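PDB 3X17: endoglucanase from Uncultured bacterium, which probably hydrolyses internal beta-1,4-glucosidic bonds of cellulose and related glucans, as a family 9 endoglucanase with an N-terminal Ig-like domain. Local coordinates for residues Y25-K31 with F88-T92; T50-Q54 with W65-M69. One frame throughout, in Å; residues are numbered along the deposited sequence.

Interaction 1: residues Y25-K31 with F88-T92; sequences YHPATPK and FTSLT
Two loops of the N-terminal Ig-like domain meet here: 25-31 leads from strand 24-25 into strand 32-37, and residues 88-92 follow strand 82-87. A buried lysine amino group satisfied by loop carbonyls ties these two connections between strands together. A type I beta turn from His26 to Thr29, closed by Thr29 N to His26 O at 3.2 Å, curls the first loop, and Pro27 and Pro30 lie beside Thr92 and Thr89 with CA-CA distances of 4.6 and 4.8 Å. Lys31 is the most covered residue. Its CA-to-CB bond points toward 88-92, and the side chain (chi1 m, then t, t and p) brings its amino group among three carbonyls: Lys31 NZ donates to Pro27 O at 2.6 Å, Thr29 O at 2.8 Å and, across the contact, Thr89 O at 3.0 Å, so it bridges the turn and the second loop. The backbones are joined by Phe88 N to Lys31 O at 2.9 Å. Phe88, chi1 p, lays one ring face under the lysine, with Lys31 CB 3.8 Å from the ring centroid in a CH-pi contact, and turns its edge to the face of Tyr25 (centroids 5.2 Å apart, planes at 75°). Tyr25 OH is held by Asn21 N. Thr89 CG2 lies 3.6 Å from Thr29 O, and Lys31 N makes a weak hydrogen bond to Thr89 OG1 (3.3 Å), while Asp87 accepts from the backbone N of both residues. Thr92 CG2 rests 3.6 Å from Pro27 O.

Interaction 2: residues T50-Q54 with W65-M69; sequences TPTLQ and WEGTM
Strands 52-54 and 65-68 run antiparallel, their axes 4.6 Å apart at closest approach with 165° between their directions, as the two arms of a beta hairpin. Leu53 and Gly67 form the hydrogen-bonded pair (CA-CA 5.3 Å): Leu53 N donates to Gly67 O at 2.7 Å and Gly67 N to Leu53 O at 2.8 Å. Thr52 with Thr68 and Gln54 with Glu66 are the flanking non-hydrogen-bonded pairs, at 4.4 and 4.2 Å between CA atoms. Beyond the bridges, Met69 N reaches Pro51 O at 2.8 Å. CA-H...O contacts fill the gaps, among them Glu66 CA to Leu53 O at 3.1 Å. Thr52, Gln54, Glu66 and Thr68 share one face of the sheet, where Gln54 NE2 donates to Glu66 OE1 at 3.1 Å and Thr52 CG2 lies 3.7 Å from Glu66 CG. On the other face Leu53 (chi1 t, chi2 p) sets CB 4.0 Å from Met69 CG and CD2 4.1 Å from Trp65 CZ3; the Trp65 indole, chi1 t, sweeps over Gly67, where a CB would strike its CH2 atom. Met69 SD lies 4.1 Å from Pro51 CB. This apolar side is characteristic of a beta-sandwich core: Leu53 and Met69 pack on strands 32-37, 82-87 and 95-101, while strand 52-57 continues the sheet by backbone hydrogen bonds from Thr52 to Val102 and from Gln54 to Gln100.

Overall arrangement
From the N terminus, the chain enters the Ig-like domain and passes through 25-31, the first half of interaction 1. It then runs along strand 32-37 to 50-54, turns through the hairpin to 65-69, where interaction 2 closes a short loop, and follows strand 82-87 to 88-92, which completes interaction 1. The hairpin contact is therefore nested inside the longer loop, whose ends are 57 residues apart. With centres 16 Å apart, the two meet at Trp65: Phe88 CB lies 3.4 Å from Trp65 CE2, and Ser90 and Leu91 also touch the indole. Interaction 1 joins inter-strand loops; interaction 2 pairs neighbouring strands.

Interaction 1: residues Y25-K31 with F88-T92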
ATOM      1  N   TYR A  25       4.841 -12.521 -15.318  1.00 38.88           N
ATOM      2  CA  TYR A  25       6.048 -11.719 -15.540  1.00 37.92           C
ATOM      3  C   TYR A  25       5.912 -10.924 -16.822  1.00 37.67           C
ATOM      4  O   TYR A  25       5.365 -11.428 -17.807  1.00 37.41           O
ATOM      5  CB  TYR A  25       7.286 -12.621 -15.631  1.00 36.64           C
ATOM      6  CG  TYR A  25       7.486 -13.536 -14.425  1.00 36.81           C
ATOM      7  CD1 TYR A  25       6.851 -14.771 -14.362  1.00 34.66           C
ATOM      8  CD2 TYR A  25       8.336 -13.181 -13.381  1.00 30.53           C
ATOM      9  CE1 TYR A  25       6.989 -15.598 -13.266  1.00 35.63           C
ATOM     10  CE2 TYR A  25       8.516 -14.032 -12.278  1.00 32.30           C
ATOM     11  CZ  TYR A  25       7.845 -15.246 -12.241  1.00 36.67           C
ATOM     12  OH  TYR A  25       7.972 -16.096 -11.155  1.00 37.98           O
ATOM     13  N   HIS A  26       6.388  -9.681 -16.804  1.00 38.44           N
ATOM     14  CA  HIS A  26       6.495  -8.898 -18.026  1.00 41.20           C
ATOM     15  C   HIS A  26       7.675  -9.426 -18.861  1.00 42.29           C
ATOM     16  O   HIS A  26       8.678  -9.872 -18.306  1.00 42.76           O
ATOM     17  CB  HIS A  26       6.701  -7.420 -17.691  1.00 41.20           C
ATOM     18  CG  HIS A  26       6.758  -6.530 -18.895  1.00 48.58           C
ATOM     19  ND1 HIS A  26       5.651  -5.878 -19.394  1.00 53.40           N
ATOM     20  CD2 HIS A  26       7.780  -6.223 -19.730  1.00 52.73           C
ATOM     21  CE1 HIS A  26       5.993  -5.181 -20.463  1.00 52.91           C
ATOM     22  NE2 HIS A  26       7.284  -5.361 -20.680  1.00 54.33           N
ATOM     23  N   PRO A  27       7.567  -9.362 -20.197  1.00 44.36           N
ATOM     24  CA  PRO A  27       8.665  -9.934 -20.998  1.00 45.32           C
ATOM     25  C   PRO A  27      10.049  -9.321 -20.711  1.00 45.16           C
ATOM     26  O   PRO A  27      11.055 -10.029 -20.728  1.00 45.61           O
ATOM     27  CB  PRO A  27       8.230  -9.678 -22.437  1.00 46.27           C
ATOM     28  CG  PRO A  27       6.707  -9.531 -22.375  1.00 46.55           C
ATOM     29  CD  PRO A  27       6.349  -9.085 -20.990  1.00 43.98           C
ATOM     30  N   ALA A  28      10.099  -8.051 -20.341  1.00 44.84           N
ATOM     31  CA  ALA A  28      11.382  -7.369 -20.251  1.00 45.42           C
ATOM     32  C   ALA A  28      12.104  -7.583 -18.925  1.00 46.00           C
ATOM     33  O   ALA A  28      13.202  -7.068 -18.717  1.00 47.98           O
ATOM     34  CB  ALA A  28      11.223  -5.880 -20.533  1.00 46.08           C
ATOM     35  N   THR A  29      11.471  -8.259 -17.979  1.00 45.76           N
ATOM     36  CA  THR A  29      11.998  -8.215 -16.633  1.00 44.46           C
ATOM     37  C   THR A  29      12.669  -9.513 -16.280  1.00 43.67           C
ATOM     38  O   THR A  29      12.419 -10.541 -16.920  1.00 44.19           O
ATOM     39  CB  THR A  29      10.896  -7.895 -15.596  1.00 46.56           C
ATOM     40  OG1 THR A  29      10.144  -9.083 -15.298  1.00 47.49           O
ATOM     41  CG2 THR A  29       9.957  -6.815 -16.139  1.00 42.22           C
ATOM     42  N   PRO A  30      13.505  -9.481 -15.236  1.00 42.05           N
ATOM     43  CA  PRO A  30      13.998 -10.715 -14.616  1.00 42.44           C
ATOM     44  C   PRO A  30      12.852 -11.596 -14.151  1.00 40.63           C
ATOM     45  O   PRO A  30      11.777 -11.093 -13.853  1.00 40.85           O
ATOM     46  CB  PRO A  30      14.828 -10.222 -13.426  1.00 41.96           C
ATOM     47  CG  PRO A  30      15.066  -8.733 -13.704  1.00 43.85           C
ATOM     48  CD  PRO A  30      13.890  -8.271 -14.493  1.00 41.11           C
ATOM     49  N   LYS A  31      13.038 -12.905 -14.190  1.00 40.12           N
ATOM     50  CA  LYS A  31      11.934 -13.836 -13.921  1.00 41.55           C
ATOM     51  C   LYS A  31      12.403 -14.966 -13.015  1.00 43.00           C
ATOM     52  O   LYS A  31      13.124 -15.865 -13.462  1.00 45.42           O
ATOM     53  CB  LYS A  31      11.341 -14.384 -15.226  1.00 41.81           C
ATOM     54  CG  LYS A  31      11.053 -13.324 -16.311  1.00 37.53           C
ATOM     55  CD  LYS A  31      10.483 -13.979 -17.587  1.00 40.24           C
ATOM     56  CE  LYS A  31      10.183 -12.936 -18.695  1.00 41.11           C
ATOM     57  NZ  LYS A  31      11.346 -12.040 -19.043  1.00 28.78           N
ATOM     58  N   PHE A  88      14.622 -17.415 -15.397  1.00 42.25           N
ATOM     59  CA  PHE A  88      14.270 -17.679 -16.778  1.00 40.83           C
ATOM     60  C   PHE A  88      13.914 -16.418 -17.565  1.00 40.22           C
ATOM     61  O   PHE A  88      13.036 -16.457 -18.426  1.00 40.94           O
ATOM     62  CB  PHE A  88      13.148 -18.720 -16.865  1.00 41.39           C
ATOM     63  CG  PHE A  88      11.872 -18.324 -16.138  1.00 41.76           C
ATOM     64  CD1 PHE A  88      11.736 -18.557 -14.781  1.00 42.77           C
ATOM     65  CD2 PHE A  88      10.768 -17.867 -16.845  1.00 35.53           C
ATOM     66  CE1 PHE A  88      10.542 -18.275 -14.122  1.00 42.18           C
ATOM     67  CE2 PHE A  88       9.581 -17.570 -16.204  1.00 42.14           C
ATOM     68  CZ  PHE A  88       9.460 -17.781 -14.839  1.00 39.53           C
ATOM     69  N   THR A  89      14.613 -15.320 -17.275  1.00 41.67           N
ATOM     70  CA  THR A  89      14.494 -14.044 -18.018  1.00 45.30           C
ATOM     71  C   THR A  89      14.455 -14.197 -19.540  1.00 45.80           C
ATOM     72  O   THR A  89      13.710 -13.480 -20.224  1.00 45.87           O
ATOM     73  CB  THR A  89      15.668 -13.078 -17.667  1.00 45.44           C
ATOM     74  OG1 THR A  89      15.675 -12.831 -16.254  1.00 48.62           O
ATOM     75  CG2 THR A  89      15.515 -11.756 -18.375  1.00 46.77           C
ATOM     76  N   SER A  90      15.317 -15.079 -20.053  1.00 48.35           N
ATOM     77  CA  SER A  90      15.468 -15.348 -21.505  1.00 50.01           C
ATOM     78  C   SER A  90      14.143 -15.613 -22.173  1.00 50.99           C
ATOM     79  O   SER A  90      13.977 -15.307 -23.351  1.00 53.88           O
ATOM     80  CB  SER A  90      16.335 -16.600 -21.739  1.00 50.85           C
ATOM     81  OG  SER A  90      17.689 -16.346 -21.443  1.00 54.67           O
ATOM     82  N   LEU A  91      13.245 -16.261 -21.453  1.00 49.68           N
ATOM     83  CA  LEU A  91      11.957 -16.596 -21.969  1.00 49.13           C
ATOM     84  C   LEU A  91      11.198 -15.309 -22.032  1.00 50.54           C
ATOM     85  O   LEU A  91      11.013 -14.700 -21.011  1.00 50.37           O
ATOM     86  CB  LEU A  91      11.274 -17.567 -21.019  1.00 49.00           C
ATOM     87  CG  LEU A  91      10.125 -18.354 -21.600  1.00 47.89           C
ATOM     88  CD1 LEU A  91       9.254 -18.935 -20.590  1.00 52.17           C
ATOM     89  CD2 LEU A  91       9.384 -17.447 -22.446  1.00 42.76           C
ATOM     90  N   THR A  92      10.789 -14.881 -23.228  1.00 50.68           N
ATOM     91  CA  THR A  92      10.084 -13.608 -23.376  1.00 49.05           C
ATOM     92  C   THR A  92       8.901 -13.744 -24.310  1.00 48.53           C
ATOM     93  O   THR A  92       8.232 -12.756 -24.602  1.00 48.43           O
ATOM     94  CB  THR A  92      10.977 -12.458 -23.907  1.00 49.67           C
ATOM     95  OG1 THR A  92      11.239 -12.660 -25.296  1.00 52.19           O
ATOM     96  CG2 THR A  92      12.300 -12.334 -23.152  1.00 46.57           C
TER

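Interaction 2: residues T50-Q54 with W65-M69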
ATOM      1  N   THR A  50      22.012 -30.958  -8.094  1.00 47.92           N
ATOM      2  CA  THR A  50      21.497 -29.804  -8.793  1.00 47.84           C
ATOM      3  C   THR A  50      20.151 -30.067  -9.452  1.00 48.75           C
ATOM      4  O   THR A  50      20.032 -30.906 -10.357  1.00 48.44           O
ATOM      5  CB  THR A  50      22.484 -29.300  -9.839  1.00 48.54           C
ATOM      6  OG1 THR A  50      23.794 -29.268  -9.267  1.00 56.12           O
ATOM      7  CG2 THR A  50      22.125 -27.920 -10.252  1.00 45.23           C
ATOM      8  N   PRO A  51      19.127 -29.327  -9.016  1.00 46.61           N
ATOM      9  CA  PRO A  51      17.776 -29.456  -9.536  1.00 44.93           C
ATOM     10  C   PRO A  51      17.691 -28.873 -10.927  1.00 42.45           C
ATOM     11  O   PRO A  51      18.311 -27.854 -11.194  1.00 40.50           O
ATOM     12  CB  PRO A  51      16.951 -28.599  -8.573  1.00 45.24           C
ATOM     13  CG  PRO A  51      17.759 -28.557  -7.330  1.00 47.77           C
ATOM     14  CD  PRO A  51      19.178 -28.528  -7.785  1.00 46.71           C
ATOM     15  N   THR A  52      16.955 -29.526 -11.818  1.00 42.49           N
ATOM     16  CA  THR A  52      16.685 -28.937 -13.130  1.00 44.47           C
ATOM     17  C   THR A  52      15.265 -28.390 -13.239  1.00 42.38           C
ATOM     18  O   THR A  52      14.298 -29.082 -12.931  1.00 41.48           O
ATOM     19  CB  THR A  52      16.951 -29.934 -14.274  1.00 46.11           C
ATOM     20  OG1 THR A  52      18.350 -30.222 -14.322  1.00 50.53           O
ATOM     21  CG2 THR A  52      16.527 -29.354 -15.608  1.00 45.85           C
ATOM     22  N   LEU A  53      15.151 -27.149 -13.698  1.00 41.70           N
ATOM     23  CA  LEU A  53      13.833 -26.554 -13.944  1.00 40.96           C
ATOM     24  C   LEU A  53      13.502 -26.487 -15.422  1.00 40.71           C
ATOM     25  O   LEU A  53      14.327 -26.063 -16.241  1.00 40.80           O
ATOM     26  CB  LEU A  53      13.756 -25.155 -13.337  1.00 39.94           C
ATOM     27  CG  LEU A  53      12.452 -24.359 -13.527  1.00 39.71           C
ATOM     28  CD1 LEU A  53      11.351 -24.870 -12.592  1.00 42.99           C
ATOM     29  CD2 LEU A  53      12.724 -22.897 -13.225  1.00 40.84           C
ATOM     30  N   GLN A  54      12.269 -26.838 -15.754  1.00 39.08           N
ATOM     31  CA  GLN A  54      11.732 -26.513 -17.048  1.00 40.47           C
ATOM     32  C   GLN A  54      10.592 -25.511 -16.900  1.00 41.88           C
ATOM     33  O   GLN A  54       9.894 -25.500 -15.884  1.00 40.71           O
ATOM     34  CB  GLN A  54      11.236 -27.779 -17.754  1.00 40.25           C
ATOM     35  CG  GLN A  54      12.238 -28.907 -17.763  1.00 41.41           C
ATOM     36  CD  GLN A  54      11.621 -30.192 -18.272  1.00 45.15           C
ATOM     37  OE1 GLN A  54      10.538 -30.581 -17.838  1.00 46.08           O
ATOM     38  NE2 GLN A  54      12.286 -30.835 -19.226  1.00 42.69           N
ATOM     39  N   TRP A  65      11.876 -23.773 -21.936  1.00 44.28           N
ATOM     40  CA  TRP A  65      13.035 -23.277 -21.215  1.00 43.59           C
ATOM     41  C   TRP A  65      13.463 -24.371 -20.243  1.00 43.94           C
ATOM     42  O   TRP A  65      12.634 -25.016 -19.615  1.00 42.92           O
ATOM     43  CB  TRP A  65      12.684 -21.964 -20.472  1.00 45.72           C
ATOM     44  CG  TRP A  65      13.853 -21.249 -19.830  1.00 40.96           C
ATOM     45  CD1 TRP A  65      14.463 -20.114 -20.284  1.00 42.29           C
ATOM     46  CD2 TRP A  65      14.494 -21.575 -18.586  1.00 39.90           C
ATOM     47  NE1 TRP A  65      15.464 -19.731 -19.417  1.00 38.21           N
ATOM     48  CE2 TRP A  65      15.516 -20.614 -18.377  1.00 38.37           C
ATOM     49  CE3 TRP A  65      14.272 -22.547 -17.606  1.00 36.07           C
ATOM     50  CZ2 TRP A  65      16.328 -20.610 -17.236  1.00 39.28           C
ATOM     51  CZ3 TRP A  65      15.100 -22.568 -16.490  1.00 42.90           C
ATOM     52  CH2 TRP A  65      16.125 -21.606 -16.315  1.00 41.17           C
ATOM     53  N   GLU A  66      14.761 -24.605 -20.136  1.00 42.47           N
ATOM     54  CA  GLU A  66      15.234 -25.610 -19.222  1.00 44.78           C
ATOM     55  C   GLU A  66      16.545 -25.115 -18.671  1.00 43.51           C
ATOM     56  O   GLU A  66      17.324 -24.525 -19.398  1.00 46.17           O
ATOM     57  CB  GLU A  66      15.426 -26.946 -19.957  1.00 43.84           C
ATOM     58  CG  GLU A  66      15.807 -28.108 -19.065  1.00 46.02           C
ATOM     59  CD  GLU A  66      15.732 -29.458 -19.797  1.00 55.01           C
ATOM     60  OE1 GLU A  66      14.825 -29.642 -20.636  1.00 53.51           O
ATOM     61  OE2 GLU A  66      16.597 -30.324 -19.548  1.00 58.68           O
ATOM     62  N   GLY A  67      16.778 -25.321 -17.386  1.00 44.34           N
ATOM     63  CA  GLY A  67      17.925 -24.718 -16.723  1.00 43.70           C
ATOM     64  C   GLY A  67      18.175 -25.400 -15.403  1.00 45.56           C
ATOM     65  O   GLY A  67      17.247 -25.857 -14.733  1.00 47.66           O
ATOM     66  N   THR A  68      19.451 -25.565 -15.094  1.00 46.29           N
ATOM     67  CA  THR A  68      19.905 -26.024 -13.806  1.00 47.69           C
ATOM     68  C   THR A  68      19.713 -24.910 -12.758  1.00 47.83           C
ATOM     69  O   THR A  68      19.956 -23.730 -13.047  1.00 48.40           O
ATOM     70  CB  THR A  68      21.405 -26.464 -13.893  1.00 49.15           C
ATOM     71  OG1 THR A  68      21.797 -27.077 -12.666  1.00 53.56           O
ATOM     72  CG2 THR A  68      22.323 -25.266 -14.160  1.00 49.16           C
ATOM     73  N   MET A  69      19.238 -25.276 -11.569  1.00 44.68           N
ATOM     74  CA  MET A  69      18.988 -24.289 -10.524  1.00 45.49           C
ATOM     75  C   MET A  69      20.235 -24.063  -9.659  1.00 45.07           C
ATOM     76  O   MET A  69      20.873 -25.017  -9.203  1.00 47.54           O
ATOM     77  CB  MET A  69      17.776 -24.683  -9.665  1.00 43.88           C
ATOM     78  CG  MET A  69      16.501 -24.959 -10.471  1.00 41.78           C
ATOM     79  SD  MET A  69      15.006 -25.087  -9.450  1.00 43.97           S
ATOM     80  CE  MET A  69      14.729 -23.353  -8.996  1.00 39.51           C
TER